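Local coordinates for hypothetical protein (Staphylococcus aureus subsp. aureus, PDB 2IL5) that is of unknown function but belongs to the Activator of Hsp90 ATPase homolog 1-like family, whose Bet v 1-like fold probably encloses a ligand-binding cavity, at residues W42-E54 / Y63-I77. Numbering follows the deposited sequence.
Sequences WFMTSARTNKEIE and YRIVDQQRNGKVNVI
An antiparallel beta hairpin at the outer margin of the sheet joins strand 50-54 to strand 63-68, and the loop 42-49 folds back over one face of it. Backbone pairing is regular at the Glu54-Arg64 end, where Arg64 N reaches Glu54 O at 2.7 Å. Further along, a classic beta bulge sets Lys51 and Glu52 together opposite Val66: Lys51 N lies 2.8 Å from Val66 O, while the bond from Glu52 N to the same oxygen is weak. Beyond it, Gln68 N is bound to Thr49 O.

Asp67 ties the loop down. Its CG stands anti to the backbone N (chi1 -169°), bringing OD1 within reach of two threonine hydroxyls. Thr49 OG1 meets Asp67 OD1 on the syn side at 2.7 Å, close to the carboxylate plane, and Thr45 OG1 donates to the same OD1 from above that plane at 2.5 Å. Thr45 OG1 is in turn an acceptor for Asn50 ND2, which also donates to Glu52 O from well above its carbonyl plane, so one amide links the loop to the bulge.

Apolar packing continues on this face. Ile65 sends CD1 to the edge of the Phe43 ring, 3.7 Å from CD1 of Phe43, and rests CG2 against Thr45 CB; its CG1 meets Ile53. The ring of Tyr63 crosses that of Phe43 at about a right angle, its hydroxyl bonded to Thr93 O. The bent selenomethionine Met44 lays its CE 3.6 Å from Ile77 CG1, with Met157 of helix 136-166 also touching it. On the other face Arg64, extended as far as NE, presents NH2 to Glu52 OE1 in a 2.8 Å salt bridge. Such an edge hairpin, packed on one face by a loop that also touches the long C-terminal helix, fits the helix-grip fold of Bet v 1-like proteins.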
loop_
_atom_site.group_PDB
_atom_site.type_symbol
_atom_site.label_atom_id
_atom_site.label_comp_id
_atom_site.label_asym_id
_atom_site.label_seq_id
_atom_site.Cartn_x
_atom_site.Cartn_y
_atom_site.Cartn_z
ATOM N N TRP A 42 8.011 3.626 -5.421
ATOM C CA TRP A 42 6.701 3.064 -5.789
ATOM C C TRP A 42 5.588 3.191 -4.776
ATOM O O TRP A 42 4.435 3.197 -5.158
ATOM C CB TRP A 42 6.818 1.582 -6.191
ATOM C CG TRP A 42 7.019 0.634 -5.039
ATOM C CD1 TRP A 42 8.220 0.230 -4.515
ATOM C CD2 TRP A 42 5.997 -0.073 -4.298
ATOM N NE1 TRP A 42 8.003 -0.666 -3.473
ATOM C CE2 TRP A 42 6.655 -0.873 -3.329
ATOM C CE3 TRP A 42 4.586 -0.103 -4.349
ATOM C CZ2 TRP A 42 5.946 -1.689 -2.411
ATOM C CZ3 TRP A 42 3.894 -0.920 -3.451
ATOM C CH2 TRP A 42 4.583 -1.707 -2.499
ATOM N N PHE A 43 5.912 3.235 -3.496
ATOM C CA PHE A 43 4.876 3.155 -2.467
ATOM C C PHE A 43 4.352 4.532 -2.111
ATOM O O PHE A 43 4.976 5.233 -1.323
ATOM C CB PHE A 43 5.417 2.459 -1.216
ATOM C CG PHE A 43 4.364 2.116 -0.229
ATOM C CD1 PHE A 43 4.138 2.928 0.882
ATOM C CD2 PHE A 43 3.568 0.990 -0.414
ATOM C CE1 PHE A 43 3.127 2.617 1.803
ATOM C CE2 PHE A 43 2.554 0.678 0.501
ATOM C CZ PHE A 43 2.349 1.502 1.611
HETATM N N MSE A 44 3.215 4.895 -2.714
HETATM C CA MSE A 44 2.565 6.223 -2.593
HETATM C C MSE A 44 3.447 7.374 -3.041
HETATM O O MSE A 44 3.200 8.527 -2.726
HETATM C CB MSE A 44 2.080 6.481 -1.163
HETATM C CG MSE A 44 1.467 5.292 -0.475
HETATM SE SE MSE A 44 -0.430 5.187 -0.762
HETATM C CE MSE A 44 -1.045 6.936 -0.119
ATOM N N THR A 45 4.496 7.044 -3.774
ATOM C CA THR A 45 5.413 8.042 -4.235
ATOM C C THR A 45 6.184 7.523 -5.460
ATOM O O THR A 45 5.887 6.430 -5.958
ATOM C CB THR A 45 6.308 8.448 -3.060
ATOM O OG1 THR A 45 7.008 9.657 -3.369
ATOM C CG2 THR A 45 7.249 7.311 -2.669
ATOM N N SER A 46 7.129 8.307 -5.973
ATOM C CA SER A 46 8.034 7.820 -7.033
ATOM C C SER A 46 9.371 8.532 -6.938
ATOM O O SER A 46 9.496 9.513 -6.177
ATOM C CB SER A 46 7.418 7.976 -8.435
ATOM O OG SER A 46 7.291 9.341 -8.754
ATOM N N ALA A 47 10.365 8.032 -7.686
ATOM C CA ALA A 47 11.693 8.615 -7.696
ATOM C C ALA A 47 11.660 10.128 -7.900
ATOM O O ALA A 47 12.341 10.865 -7.171
ATOM C CB ALA A 47 12.594 7.950 -8.773
ATOM N N ARG A 48 10.848 10.583 -8.864
ATOM C CA ARG A 48 10.802 11.997 -9.222
ATOM C C ARG A 48 9.943 12.891 -8.375
ATOM O O ARG A 48 10.246 14.071 -8.258
ATOM C CB ARG A 48 10.473 12.204 -10.701
ATOM C CG ARG A 48 11.724 12.119 -11.520
ATOM C CD ARG A 48 11.461 12.274 -13.000
ATOM N NE ARG A 48 11.433 13.653 -13.478
ATOM C CZ ARG A 48 12.495 14.450 -13.592
ATOM N NH1 ARG A 48 12.359 15.672 -14.082
ATOM N NH2 ARG A 48 13.688 14.045 -13.202
ATOM N N THR A 49 8.867 12.358 -7.799
ATOM C CA THR A 49 7.990 13.184 -6.975
ATOM C C THR A 49 8.305 13.094 -5.471
ATOM O O THR A 49 7.837 13.927 -4.681
ATOM C CB THR A 49 6.520 12.870 -7.243
ATOM O OG1 THR A 49 6.263 11.475 -6.982
ATOM C CG2 THR A 49 6.178 13.235 -8.713
ATOM N N ASN A 50 9.100 12.106 -5.067
ATOM C CA ASN A 50 9.421 11.980 -3.647
ATOM C C ASN A 50 10.202 13.174 -3.087
ATOM O O ASN A 50 11.232 13.582 -3.652
ATOM C CB ASN A 50 10.136 10.678 -3.336
ATOM C CG ASN A 50 10.179 10.393 -1.848
ATOM O OD1 ASN A 50 11.265 10.289 -1.274
ATOM N ND2 ASN A 50 8.989 10.277 -1.200
ATOM N N LYS A 51 9.696 13.706 -1.972
ATOM C CA LYS A 51 10.282 14.843 -1.271
ATOM C C LYS A 51 11.099 14.368 -0.084
ATOM O O LYS A 51 12.268 14.710 0.061
ATOM C CB LYS A 51 9.178 15.739 -0.736
ATOM C CG LYS A 51 8.640 16.739 -1.664
ATOM C CD LYS A 51 8.000 17.850 -0.865
ATOM C CE LYS A 51 9.043 18.879 -0.386
ATOM N NZ LYS A 51 9.740 19.613 -1.513
ATOM N N GLU A 52 10.442 13.613 0.793
ATOM C CA GLU A 52 11.102 12.919 1.900
ATOM C C GLU A 52 10.562 11.513 1.987
ATOM O O GLU A 52 9.371 11.276 1.770
ATOM C CB GLU A 52 10.814 13.569 3.257
ATOM C CG GLU A 52 11.089 15.050 3.420
ATOM C CD GLU A 52 10.579 15.569 4.779
ATOM O OE1 GLU A 52 10.544 14.778 5.757
ATOM O OE2 GLU A 52 10.210 16.765 4.856
ATOM N N ILE A 53 11.449 10.590 2.346
ATOM C CA ILE A 53 11.063 9.295 2.888
ATOM C C ILE A 53 11.961 8.909 4.084
ATOM O O ILE A 53 13.192 8.877 3.980
ATOM C CB ILE A 53 11.056 8.187 1.792
ATOM C CG1 ILE A 53 10.695 6.823 2.409
ATOM C CG2 ILE A 53 12.400 8.191 1.011
ATOM C CD1 ILE A 53 10.337 5.753 1.436
ATOM N N GLU A 54 11.311 8.601 5.207
ATOM C CA GLU A 54 11.931 7.964 6.366
ATOM C C GLU A 54 11.174 6.671 6.566
ATOM O O GLU A 54 9.952 6.658 6.496
ATOM C CB GLU A 54 11.771 8.826 7.631
ATOM C CG GLU A 54 12.595 10.113 7.664
ATOM C CD GLU A 54 11.978 11.197 8.571
ATOM O OE1 GLU A 54 11.772 12.334 8.077
ATOM O OE2 GLU A 54 11.691 10.926 9.763
ATOM N N TYR A 63 7.062 4.871 9.441
ATOM C CA TYR A 63 7.522 5.373 8.170
ATOM C C TYR A 63 6.796 6.677 7.858
ATOM O O TYR A 63 5.645 6.889 8.284
ATOM C CB TYR A 63 7.392 4.342 7.029
ATOM C CG TYR A 63 5.964 4.108 6.611
ATOM C CD1 TYR A 63 5.188 3.114 7.218
ATOM C CD2 TYR A 63 5.372 4.918 5.638
ATOM C CE1 TYR A 63 3.859 2.926 6.845
ATOM C CE2 TYR A 63 4.059 4.757 5.266
ATOM C CZ TYR A 63 3.297 3.755 5.856
ATOM O OH TYR A 63 1.979 3.613 5.469
ATOM N N ARG A 64 7.500 7.561 7.138
ATOM C CA ARG A 64 6.941 8.840 6.729
ATOM C C ARG A 64 7.341 9.220 5.291
ATOM O O ARG A 64 8.519 9.434 4.998
ATOM C CB ARG A 64 7.349 9.925 7.713
ATOM C CG ARG A 64 6.686 11.219 7.437
ATOM C CD ARG A 64 7.209 12.299 8.358
ATOM N NE ARG A 64 6.409 13.522 8.225
ATOM C CZ ARG A 64 6.823 14.593 7.568
ATOM N NH1 ARG A 64 6.053 15.665 7.471
ATOM N NH2 ARG A 64 8.023 14.587 7.007
ATOM N N ILE A 65 6.349 9.283 4.406
ATOM C CA ILE A 65 6.560 9.609 2.994
ATOM C C ILE A 65 5.886 10.946 2.683
ATOM O O ILE A 65 4.693 11.143 2.980
ATOM C CB ILE A 65 5.993 8.509 2.072
ATOM C CG1 ILE A 65 6.693 7.172 2.359
ATOM C CG2 ILE A 65 6.082 8.952 0.606
ATOM C CD1 ILE A 65 6.117 5.948 1.664
ATOM N N VAL A 66 6.682 11.867 2.121
ATOM C CA VAL A 66 6.204 13.164 1.625
ATOM C C VAL A 66 6.346 13.189 0.088
ATOM O O VAL A 66 7.434 13.043 -0.453
ATOM C CB VAL A 66 6.990 14.309 2.278
ATOM C CG1 VAL A 66 6.428 15.638 1.893
ATOM C CG2 VAL A 66 6.994 14.150 3.804
ATOM N N ASP A 67 5.225 13.318 -0.604
ATOM C CA ASP A 67 5.172 13.194 -2.048
ATOM C C ASP A 67 4.688 14.511 -2.639
ATOM O O ASP A 67 3.643 15.046 -2.218
ATOM C CB ASP A 67 4.234 12.053 -2.471
ATOM C CG ASP A 67 4.355 11.718 -3.956
ATOM O OD1 ASP A 67 5.471 11.384 -4.421
ATOM O OD2 ASP A 67 3.339 11.786 -4.668
ATOM N N GLN A 68 5.469 15.017 -3.604
ATOM C CA GLN A 68 5.162 16.221 -4.366
ATOM C C GLN A 68 3.995 16.055 -5.349
ATOM O O GLN A 68 4.048 15.256 -6.275
ATOM C CB GLN A 68 6.415 16.682 -5.118
ATOM C CG GLN A 68 6.331 18.087 -5.730
ATOM C CD GLN A 68 6.190 19.158 -4.685
ATOM O OE1 GLN A 68 5.108 19.723 -4.499
ATOM N NE2 GLN A 68 7.274 19.431 -3.979
ATOM N N GLN A 69 2.940 16.829 -5.130
ATOM C CA GLN A 69 1.826 16.941 -6.068
ATOM C C GLN A 69 1.901 18.276 -6.791
ATOM O O GLN A 69 2.825 19.040 -6.564
ATOM C CB GLN A 69 0.505 16.840 -5.295
ATOM C CG GLN A 69 0.372 15.560 -4.456
ATOM C CD GLN A 69 -0.039 14.384 -5.316
ATOM O OE1 GLN A 69 0.806 13.704 -5.917
ATOM N NE2 GLN A 69 -1.349 14.128 -5.378
ATOM N N ARG A 70 0.916 18.556 -7.640
ATOM C CA ARG A 70 0.907 19.767 -8.449
ATOM C C ARG A 70 0.771 21.066 -7.623
ATOM O O ARG A 70 0.366 21.029 -6.458
ATOM C CB ARG A 70 -0.163 19.678 -9.558
ATOM C CG ARG A 70 0.115 18.585 -10.570
ATOM C CD ARG A 70 -0.759 18.717 -11.770
ATOM N NE ARG A 70 -0.336 19.818 -12.621
ATOM C CZ ARG A 70 0.576 19.741 -13.591
ATOM N NH1 ARG A 70 0.863 20.810 -14.304
ATOM N NH2 ARG A 70 1.206 18.602 -13.850
ATOM N N ASN A 71 1.129 22.195 -8.238
ATOM C CA ASN A 71 1.024 23.521 -7.613
ATOM C C ASN A 71 1.580 23.644 -6.165
ATOM O O ASN A 71 0.979 24.306 -5.318
ATOM C CB ASN A 71 -0.420 24.041 -7.678
ATOM C CG ASN A 71 -0.889 24.318 -9.097
ATOM O OD1 ASN A 71 -0.566 25.365 -9.685
ATOM N ND2 ASN A 71 -1.702 23.412 -9.636
ATOM N N GLY A 72 2.732 23.041 -5.887
ATOM C CA GLY A 72 3.359 23.200 -4.576
ATOM C C GLY A 72 2.779 22.298 -3.479
ATOM O O GLY A 72 3.429 22.115 -2.438
ATOM N N LYS A 73 1.577 21.744 -3.695
ATOM C CA LYS A 73 0.957 20.842 -2.714
ATOM C C LYS A 73 1.659 19.516 -2.489
ATOM O O LYS A 73 2.272 18.924 -3.380
ATOM C CB LYS A 73 -0.547 20.572 -2.904
ATOM C CG LYS A 73 -1.261 21.217 -4.058
ATOM C CD LYS A 73 -2.103 20.151 -4.785
ATOM C CE LYS A 73 -2.441 20.632 -6.194
ATOM N NZ LYS A 73 -2.483 19.519 -7.177
ATOM N N VAL A 74 1.527 19.060 -1.256
ATOM C CA VAL A 74 2.210 17.874 -0.771
ATOM C C VAL A 74 1.190 16.852 -0.256
ATOM O O VAL A 74 0.091 17.210 0.207
ATOM C CB VAL A 74 3.299 18.303 0.284
ATOM C CG1 VAL A 74 3.615 17.237 1.273
ATOM C CG2 VAL A 74 4.571 18.800 -0.420
ATOM N N ASN A 75 1.545 15.581 -0.415
ATOM C CA ASN A 75 0.888 14.457 0.234
ATOM C C ASN A 75 1.810 13.903 1.293
ATOM O O ASN A 75 2.951 13.557 0.982
ATOM C CB ASN A 75 0.622 13.335 -0.767
ATOM C CG ASN A 75 -0.830 13.082 -0.963
ATOM O OD1 ASN A 75 -1.557 13.933 -1.518
ATOM N ND2 ASN A 75 -1.301 11.900 -0.472
ATOM N N VAL A 76 1.301 13.801 2.531
ATOM C CA VAL A 76 2.023 13.157 3.635
ATOM C C VAL A 76 1.370 11.807 3.968
ATOM O O VAL A 76 0.164 11.703 4.192
ATOM C CB VAL A 76 2.144 14.078 4.900
ATOM C CG1 VAL A 76 2.956 13.390 5.974
ATOM C CG2 VAL A 76 2.770 15.422 4.544
ATOM N N ILE A 77 2.183 10.769 3.943
ATOM C CA ILE A 77 1.734 9.447 4.191
ATOM C C ILE A 77 2.617 8.916 5.313
ATOM O O ILE A 77 3.849 8.902 5.215
ATOM C CB ILE A 77 1.804 8.557 2.918
ATOM C CG1 ILE A 77 1.069 9.221 1.754
ATOM C CG2 ILE A 77 1.302 7.127 3.175
ATOM C CD1 ILE A 77 1.991 9.765 0.621
#